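Local structure of separin (Saccharomyces cerevisiae, 5U1T) at residues T1218-L1230 against G1573-P1585. The protein cleaves the MCD1/SCC1 subunit of cohesin at the onset of anaphase, a caspase-like cysteine protease held inactive by securin for most of the cell cycle. Sequence-based numbering, arbitrary orientation.
Sequences TRYDLDKRMQQLL and GVCHLRYLNGAAP
Asp1223 reaches across from helix 1209-1237 and takes two consecutive backbone N-H groups of the facing loop on one carboxylate oxygen. Its OD1 accepts from Tyr1579 N at 2.6 Å through the syn lone pair, while Leu1580 N, 2.8 Å from OD1, comes in nearly along the C-O axis. With CG anti to the backbone N (chi1 -172°), the carboxylate stretches out to the loop backbone and lies at the edge of the Tyr1579 ring, the two planes 49° apart. One helical turn on, Gln1227 lies over a face of that ring: its CB sits 3.6 Å from the Tyr1579 ring centroid, a CH-pi contact, and its extended chain brings NE2 to a weak, bent hydrogen bond with Tyr1579 OH. Leu1230 CD1 meets the ring obliquely at Tyr1579 CD2, 3.8 Å away, on the same side as Gln1227 CB. Replacing Tyr1579 with alanine would probably uncover Gln1227 and Leu1230 and leave the Gln1227 amide without its hydroxyl mate.

Leu1580 wedges toward the helix between Arg1219 and Leu1222, its CD1 3.5 Å from Leu1222 CB and over one face of the Arg1219 guanidinium. That guanidinium is held by Ser1194 and Thr1197 of helix 1180-1198. Leu1577 CD2 makes a CH-pi contact over the Tyr1220 ring face, 3.7 Å from its centroid and 4° off the normal.

Asn1581, bonded to Thr1533 N, lies about 7 Å between side chains from Cys1497, the probable nucleophile. The contact packs a helix against the loop leading into edge strand 1585-1589 of the caspase-like protease domain, near its probable active site.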
ATOM      1  N   THR A1218       3.683 -36.077  44.777  1.00 74.05           N
ATOM      2  CA  THR A1218       3.387 -34.816  44.112  1.00 71.39           C
ATOM      3  C   THR A1218       1.900 -34.654  43.790  1.00 70.69           C
ATOM      4  O   THR A1218       1.352 -33.570  43.988  1.00 67.27           O
ATOM      5  CB  THR A1218       4.221 -34.659  42.801  1.00 69.54           C
ATOM      6  OG1 THR A1218       5.595 -34.398  43.126  1.00 64.31           O
ATOM      7  CG2 THR A1218       3.689 -33.520  41.937  1.00 63.34           C
ATOM      8  N   ARG A1219       1.249 -35.710  43.297  1.00 70.30           N
ATOM      9  CA  ARG A1219      -0.165 -35.604  42.933  1.00 68.52           C
ATOM     10  C   ARG A1219      -1.071 -35.566  44.170  1.00 73.13           C
ATOM     11  O   ARG A1219      -2.059 -34.828  44.197  1.00 76.79           O
ATOM     12  CB  ARG A1219      -0.585 -36.742  42.007  1.00 64.95           C
ATOM     13  CG  ARG A1219       0.166 -36.771  40.696  1.00 68.80           C
ATOM     14  CD  ARG A1219      -0.651 -37.418  39.612  1.00 61.43           C
ATOM     15  NE  ARG A1219      -1.487 -36.445  38.924  1.00 63.56           N
ATOM     16  CZ  ARG A1219      -2.812 -36.486  38.915  1.00 66.83           C
ATOM     17  NH1 ARG A1219      -3.432 -37.454  39.561  1.00 67.87           N
ATOM     18  NH2 ARG A1219      -3.516 -35.564  38.260  1.00 65.93           N
ATOM     19  N   TYR A1220      -0.749 -36.344  45.196  1.00 75.68           N
ATOM     20  CA  TYR A1220      -1.514 -36.280  46.442  1.00 75.55           C
ATOM     21  C   TYR A1220      -1.356 -34.888  47.068  1.00 74.81           C
ATOM     22  O   TYR A1220      -2.253 -34.377  47.745  1.00 74.03           O
ATOM     23  CB  TYR A1220      -1.071 -37.372  47.422  1.00 76.75           C
ATOM     24  CG  TYR A1220      -1.935 -38.623  47.405  1.00 79.63           C
ATOM     25  CD1 TYR A1220      -1.662 -39.676  46.533  1.00 75.55           C
ATOM     26  CD2 TYR A1220      -3.019 -38.765  48.289  1.00 85.95           C
ATOM     27  CE1 TYR A1220      -2.447 -40.847  46.530  1.00 77.59           C
ATOM     28  CE2 TYR A1220      -3.815 -39.935  48.295  1.00 91.62           C
ATOM     29  CZ  TYR A1220      -3.521 -40.977  47.398  1.00 82.46           C
ATOM     30  OH  TYR A1220      -4.303 -42.130  47.390  1.00 81.01           O
ATOM     31  N   ASP A1221      -0.209 -34.275  46.815  1.00 73.68           N
ATOM     32  CA  ASP A1221       0.085 -32.950  47.327  1.00 66.51           C
ATOM     33  C   ASP A1221      -0.643 -31.863  46.557  1.00 67.91           C
ATOM     34  O   ASP A1221      -1.114 -30.875  47.118  1.00 70.72           O
ATOM     35  CB  ASP A1221       1.574 -32.700  47.263  1.00 68.04           C
ATOM     36  CG  ASP A1221       2.002 -31.654  48.219  1.00 76.00           C
ATOM     37  OD1 ASP A1221       1.937 -30.457  47.862  1.00 80.09           O
ATOM     38  OD2 ASP A1221       2.370 -32.038  49.347  1.00 84.61           O
ATOM     39  N   LEU A1222      -0.701 -32.050  45.250  1.00 71.62           N
ATOM     40  CA  LEU A1222      -1.444 -31.169  44.380  1.00 70.91           C
ATOM     41  C   LEU A1222      -2.927 -31.257  44.705  1.00 65.37           C
ATOM     42  O   LEU A1222      -3.637 -30.254  44.658  1.00 66.46           O
ATOM     43  CB  LEU A1222      -1.178 -31.528  42.913  1.00 67.76           C
ATOM     44  CG  LEU A1222       0.143 -31.015  42.351  1.00 66.43           C
ATOM     45  CD1 LEU A1222       0.467 -31.659  40.998  1.00 64.37           C
ATOM     46  CD2 LEU A1222       0.069 -29.500  42.230  1.00 67.99           C
ATOM     47  N   ASP A1223      -3.382 -32.457  45.050  1.00 66.03           N
ATOM     48  CA  ASP A1223      -4.781 -32.672  45.398  1.00 66.85           C
ATOM     49  C   ASP A1223      -5.131 -31.922  46.683  1.00 67.03           C
ATOM     50  O   ASP A1223      -6.202 -31.331  46.769  1.00 67.05           O
ATOM     51  CB  ASP A1223      -5.084 -34.171  45.534  1.00 65.53           C
ATOM     52  CG  ASP A1223      -6.576 -34.466  45.718  1.00 69.11           C
ATOM     53  OD1 ASP A1223      -7.324 -34.452  44.718  1.00 62.78           O
ATOM     54  OD2 ASP A1223      -6.998 -34.744  46.865  1.00 73.44           O
ATOM     55  N   LYS A1224      -4.228 -31.920  47.665  1.00 65.52           N
ATOM     56  CA  LYS A1224      -4.510 -31.242  48.931  1.00 68.72           C
ATOM     57  C   LYS A1224      -4.483 -29.732  48.759  1.00 73.42           C
ATOM     58  O   LYS A1224      -5.292 -29.021  49.372  1.00 73.08           O
ATOM     59  CB  LYS A1224      -3.525 -31.638  50.038  1.00 71.89           C
ATOM     60  CG  LYS A1224      -3.866 -31.021  51.413  1.00 73.82           C
ATOM     61  CD  LYS A1224      -2.855 -31.445  52.491  1.00 84.98           C
ATOM     62  CE  LYS A1224      -3.290 -31.053  53.928  1.00 93.49           C
ATOM     63  NZ  LYS A1224      -2.935 -32.078  55.022  1.00 90.66           N
ATOM     64  N   ARG A1225      -3.547 -29.244  47.944  1.00 68.01           N
ATOM     65  CA  ARG A1225      -3.469 -27.823  47.659  1.00 60.95           C
ATOM     66  C   ARG A1225      -4.777 -27.335  47.046  1.00 65.28           C
ATOM     67  O   ARG A1225      -5.272 -26.266  47.413  1.00 62.63           O
ATOM     68  CB  ARG A1225      -2.300 -27.526  46.737  1.00 61.28           C
ATOM     69  CG  ARG A1225      -0.958 -27.647  47.410  1.00 61.99           C
ATOM     70  CD  ARG A1225       0.176 -27.434  46.409  1.00 66.80           C
ATOM     71  NE  ARG A1225      -0.069 -26.332  45.474  1.00 68.63           N
ATOM     72  CZ  ARG A1225       0.716 -26.044  44.433  1.00 69.33           C
ATOM     73  NH1 ARG A1225       1.801 -26.770  44.189  1.00 64.78           N
ATOM     74  NH2 ARG A1225       0.423 -25.024  43.630  1.00 70.52           N
ATOM     75  N   MET A1226      -5.354 -28.123  46.137  1.00 66.86           N
ATOM     76  CA  MET A1226      -6.610 -27.715  45.510  1.00 66.27           C
ATOM     77  C   MET A1226      -7.800 -27.772  46.467  1.00 65.60           C
ATOM     78  O   MET A1226      -8.642 -26.867  46.482  1.00 65.66           O
ATOM     79  CB  MET A1226      -6.933 -28.556  44.288  1.00 58.06           C
ATOM     80  CG  MET A1226      -8.197 -28.046  43.627  1.00 57.38           C
ATOM     81  SD  MET A1226      -8.608 -28.814  42.071  1.00 70.20           S
ATOM     82  CE  MET A1226      -7.224 -28.279  41.053  1.00 60.66           C
ATOM     83  N   GLN A1227      -7.878 -28.841  47.248  1.00 63.30           N
ATOM     84  CA  GLN A1227      -8.892 -28.940  48.283  1.00 64.95           C
ATOM     85  C   GLN A1227      -8.842 -27.749  49.242  1.00 61.98           C
ATOM     86  O   GLN A1227      -9.873 -27.208  49.632  1.00 61.27           O
ATOM     87  CB  GLN A1227      -8.724 -30.230  49.077  1.00 69.80           C
ATOM     88  CG  GLN A1227      -9.573 -30.268  50.347  1.00 70.37           C
ATOM     89  CD  GLN A1227      -9.407 -31.548  51.134  1.00 69.55           C
ATOM     90  OE1 GLN A1227      -8.285 -31.975  51.428  1.00 72.35           O
ATOM     91  NE2 GLN A1227     -10.530 -32.178  51.479  1.00 72.12           N
ATOM     92  N   GLN A1228      -7.632 -27.347  49.615  1.00 62.48           N
ATOM     93  CA  GLN A1228      -7.454 -26.245  50.535  1.00 63.05           C
ATOM     94  C   GLN A1228      -7.925 -24.941  49.911  1.00 63.44           C
ATOM     95  O   GLN A1228      -8.582 -24.145  50.569  1.00 67.06           O
ATOM     96  CB  GLN A1228      -5.998 -26.144  50.972  1.00 57.34           C
ATOM     97  CG  GLN A1228      -5.697 -26.912  52.245  1.00 60.12           C
ATOM     98  CD  GLN A1228      -4.214 -27.214  52.406  1.00 75.59           C
ATOM     99  OE1 GLN A1228      -3.387 -26.825  51.562  1.00 74.33           O
ATOM    100  NE2 GLN A1228      -3.865 -27.929  53.476  1.00 74.47           N
ATOM    101  N   LEU A1229      -7.606 -24.729  48.642  1.00 60.96           N
ATOM    102  CA  LEU A1229      -7.998 -23.505  47.958  1.00 60.74           C
ATOM    103  C   LEU A1229      -9.518 -23.373  47.894  1.00 61.67           C
ATOM    104  O   LEU A1229     -10.073 -22.300  48.123  1.00 62.08           O
ATOM    105  CB  LEU A1229      -7.401 -23.469  46.549  1.00 58.90           C
ATOM    106  CG  LEU A1229      -7.781 -22.318  45.617  1.00 59.08           C
ATOM    107  CD1 LEU A1229      -7.343 -20.979  46.197  1.00 59.99           C
ATOM    108  CD2 LEU A1229      -7.166 -22.534  44.251  1.00 56.70           C
ATOM    109  N   LEU A1230     -10.191 -24.474  47.587  1.00 60.27           N
ATOM    110  CA  LEU A1230     -11.648 -24.474  47.515  1.00 62.64           C
ATOM    111  C   LEU A1230     -12.253 -24.262  48.901  1.00 63.82           C
ATOM    112  O   LEU A1230     -13.292 -23.605  49.067  1.00 61.27           O
ATOM    113  CB  LEU A1230     -12.151 -25.780  46.913  1.00 59.69           C
ATOM    114  CG  LEU A1230     -11.754 -26.100  45.479  1.00 60.18           C
ATOM    115  CD1 LEU A1230     -12.201 -27.520  45.167  1.00 64.94           C
ATOM    116  CD2 LEU A1230     -12.416 -25.115  44.544  1.00 59.27           C
ATOM    117  N   GLY A1573     -16.954 -39.282  44.053  1.00 73.82           N
ATOM    118  CA  GLY A1573     -16.305 -39.939  45.171  1.00 69.98           C
ATOM    119  C   GLY A1573     -15.500 -41.203  44.893  1.00 79.10           C
ATOM    120  O   GLY A1573     -14.648 -41.561  45.709  1.00 87.27           O
ATOM    121  N   VAL A1574     -15.745 -41.885  43.771  1.00 74.29           N
ATOM    122  CA  VAL A1574     -15.019 -43.122  43.489  1.00 70.53           C
ATOM    123  C   VAL A1574     -13.543 -42.863  43.197  1.00 74.33           C
ATOM    124  O   VAL A1574     -12.717 -43.761  43.338  1.00 76.06           O
ATOM    125  CB  VAL A1574     -15.635 -43.906  42.307  1.00 68.46           C
ATOM    126  CG1 VAL A1574     -17.043 -44.344  42.642  1.00 74.43           C
ATOM    127  CG2 VAL A1574     -15.613 -43.081  41.036  1.00 69.70           C
ATOM    128  N   CYS A1575     -13.200 -41.655  42.803  1.00 72.18           N
ATOM    129  CA  CYS A1575     -11.825 -41.351  42.483  1.00 73.02           C
ATOM    130  C   CYS A1575     -10.958 -41.329  43.708  1.00 72.52           C
ATOM    131  O   CYS A1575     -11.378 -40.876  44.738  1.00 76.54           O
ATOM    132  CB  CYS A1575     -11.742 -39.999  41.803  1.00 72.65           C
ATOM    133  SG  CYS A1575     -12.549 -39.879  40.210  1.00 72.99           S
ATOM    134  N   HIS A1576      -9.740 -41.821  43.598  1.00 70.26           N
ATOM    135  CA  HIS A1576      -8.834 -41.811  44.729  1.00 75.02           C
ATOM    136  C   HIS A1576      -8.376 -40.404  44.995  1.00 78.23           C
ATOM    137  O   HIS A1576      -8.227 -40.007  46.127  1.00 78.19           O
ATOM    138  CB  HIS A1576      -7.623 -42.676  44.465  1.00 79.39           C
ATOM    139  CG  HIS A1576      -7.762 -44.068  44.978  1.00 91.13           C
ATOM    140  ND1 HIS A1576      -6.833 -45.048  44.719  1.00 88.23           N
ATOM    141  CD2 HIS A1576      -8.717 -44.643  45.737  1.00 87.02           C
ATOM    142  CE1 HIS A1576      -7.211 -46.167  45.299  1.00 89.53           C
ATOM    143  NE2 HIS A1576      -8.351 -45.948  45.924  1.00 92.01           N
ATOM    144  N   LEU A1577      -8.090 -39.658  43.943  1.00 76.72           N
ATOM    145  CA  LEU A1577      -7.714 -38.281  44.116  1.00 71.00           C
ATOM    146  C   LEU A1577      -9.023 -37.596  43.929  1.00 70.94           C
ATOM    147  O   LEU A1577      -9.525 -37.479  42.843  1.00 67.46           O
ATOM    148  CB  LEU A1577      -6.691 -37.852  43.096  1.00 70.45           C
ATOM    149  CG  LEU A1577      -5.333 -38.423  43.459  1.00 70.20           C
ATOM    150  CD1 LEU A1577      -4.224 -37.625  42.834  1.00 66.99           C
ATOM    151  CD2 LEU A1577      -5.156 -38.442  44.953  1.00 74.62           C
ATOM    152  N   ARG A1578      -9.621 -37.179  45.024  1.00 75.56           N
ATOM    153  CA  ARG A1578     -10.928 -36.571  44.955  1.00 71.72           C
ATOM    154  C   ARG A1578     -11.010 -35.220  44.300  1.00 69.22           C
ATOM    155  O   ARG A1578     -12.066 -34.840  43.865  1.00 66.90           O
ATOM    156  CB  ARG A1578     -11.589 -36.549  46.319  1.00 71.26           C
ATOM    157  CG  ARG A1578     -11.928 -37.937  46.822  1.00 87.29           C
ATOM    158  CD  ARG A1578     -12.631 -37.900  48.163  1.00 97.30           C
ATOM    159  NE  ARG A1578     -12.889 -39.237  48.671  1.00102.44           N
ATOM    160  CZ  ARG A1578     -13.387 -39.484  49.872  1.00113.43           C
ATOM    161  NH1 ARG A1578     -13.586 -40.728  50.260  1.00113.16           N
ATOM    162  NH2 ARG A1578     -13.683 -38.485  50.682  1.00118.44           N
ATOM    163  N   TYR A1579      -9.918 -34.483  44.233  1.00 63.75           N
ATOM    164  CA  TYR A1579     -10.001 -33.189  43.568  1.00 66.85           C
ATOM    165  C   TYR A1579      -9.283 -33.169  42.221  1.00 64.07           C
ATOM    166  O   TYR A1579      -9.913 -32.848  41.225  1.00 63.65           O
ATOM    167  CB  TYR A1579      -9.472 -32.073  44.483  1.00 67.07           C
ATOM    168  CG  TYR A1579     -10.266 -31.992  45.758  1.00 69.53           C
ATOM    169  CD1 TYR A1579      -9.944 -32.797  46.839  1.00 73.75           C
ATOM    170  CD2 TYR A1579     -11.380 -31.163  45.863  1.00 66.88           C
ATOM    171  CE1 TYR A1579     -10.685 -32.766  47.987  1.00 72.79           C
ATOM    172  CE2 TYR A1579     -12.127 -31.119  47.019  1.00 68.83           C
ATOM    173  CZ  TYR A1579     -11.768 -31.917  48.082  1.00 74.66           C
ATOM    174  OH  TYR A1579     -12.485 -31.898  49.261  1.00 77.16           O
ATOM    175  N   LEU A1580      -7.993 -33.505  42.175  1.00 61.40           N
ATOM    176  CA  LEU A1580      -7.256 -33.481  40.899  1.00 67.91           C
ATOM    177  C   LEU A1580      -7.982 -34.256  39.791  1.00 65.99           C
ATOM    178  O   LEU A1580      -7.960 -33.848  38.634  1.00 62.45           O
ATOM    179  CB  LEU A1580      -5.833 -34.034  41.053  1.00 59.91           C
ATOM    180  CG  LEU A1580      -4.733 -33.157  41.661  1.00 66.07           C
ATOM    181  CD1 LEU A1580      -3.366 -33.772  41.424  1.00 60.89           C
ATOM    182  CD2 LEU A1580      -4.780 -31.712  41.156  1.00 62.70           C
ATOM    183  N   ASN A1581      -8.642 -35.355  40.159  1.00 63.52           N
ATOM    184  CA  ASN A1581      -9.428 -36.125  39.201  1.00 64.13           C
ATOM    185  C   ASN A1581     -10.940 -35.937  39.362  1.00 67.20           C
ATOM    186  O   ASN A1581     -11.631 -35.618  38.384  1.00 64.94           O
ATOM    187  CB  ASN A1581      -9.064 -37.604  39.303  1.00 69.53           C
ATOM    188  CG  ASN A1581      -7.797 -37.942  38.533  1.00 68.58           C
ATOM    189  OD1 ASN A1581      -7.627 -37.523  37.393  1.00 67.33           O
ATOM    190  ND2 ASN A1581      -6.902 -38.693  39.162  1.00 66.37           N
ATOM    191  N   GLY A1582     -11.441 -36.110  40.591  1.00 66.57           N
ATOM    192  CA  GLY A1582     -12.868 -36.017  40.890  1.00 63.31           C
ATOM    193  C   GLY A1582     -13.558 -34.665  40.672  1.00 64.65           C
ATOM    194  O   GLY A1582     -14.772 -34.618  40.453  1.00 56.64           O
ATOM    195  N   ALA A1583     -12.801 -33.568  40.736  1.00 62.35           N
ATOM    196  CA  ALA A1583     -13.366 -32.234  40.539  1.00 58.91           C
ATOM    197  C   ALA A1583     -13.299 -31.813  39.079  1.00 61.90           C
ATOM    198  O   ALA A1583     -13.804 -30.755  38.701  1.00 59.64           O
ATOM    199  CB  ALA A1583     -12.646 -31.208  41.411  1.00 59.42           C
ATOM    200  N   ALA A1584     -12.664 -32.653  38.268  1.00 62.32           N
ATOM    201  CA  ALA A1584     -12.417 -32.341  36.871  1.00 60.88           C
ATOM    202  C   ALA A1584     -13.672 -32.403  35.984  1.00 57.75           C
ATOM    203  O   ALA A1584     -13.853 -31.539  35.126  1.00 52.27           O
ATOM    204  CB  ALA A1584     -11.344 -33.263  36.331  1.00 62.59           C
ATOM    205  N   PRO A1585     -14.537 -33.424  36.173  1.00 60.92           N
ATOM    206  CA  PRO A1585     -15.695 -33.448  35.265  1.00 58.94           C
ATOM    207  C   PRO A1585     -16.706 -32.333  35.495  1.00 55.69           C
ATOM    208  O   PRO A1585     -16.898 -31.936  36.632  1.00 61.30           O
ATOM    209  CB  PRO A1585     -16.332 -34.817  35.532  1.00 54.63           C
ATOM    210  CG  PRO A1585     -15.664 -35.354  36.717  1.00 60.83           C
ATOM    211  CD  PRO A1585     -14.342 -34.724  36.838  1.00 57.97           C
TER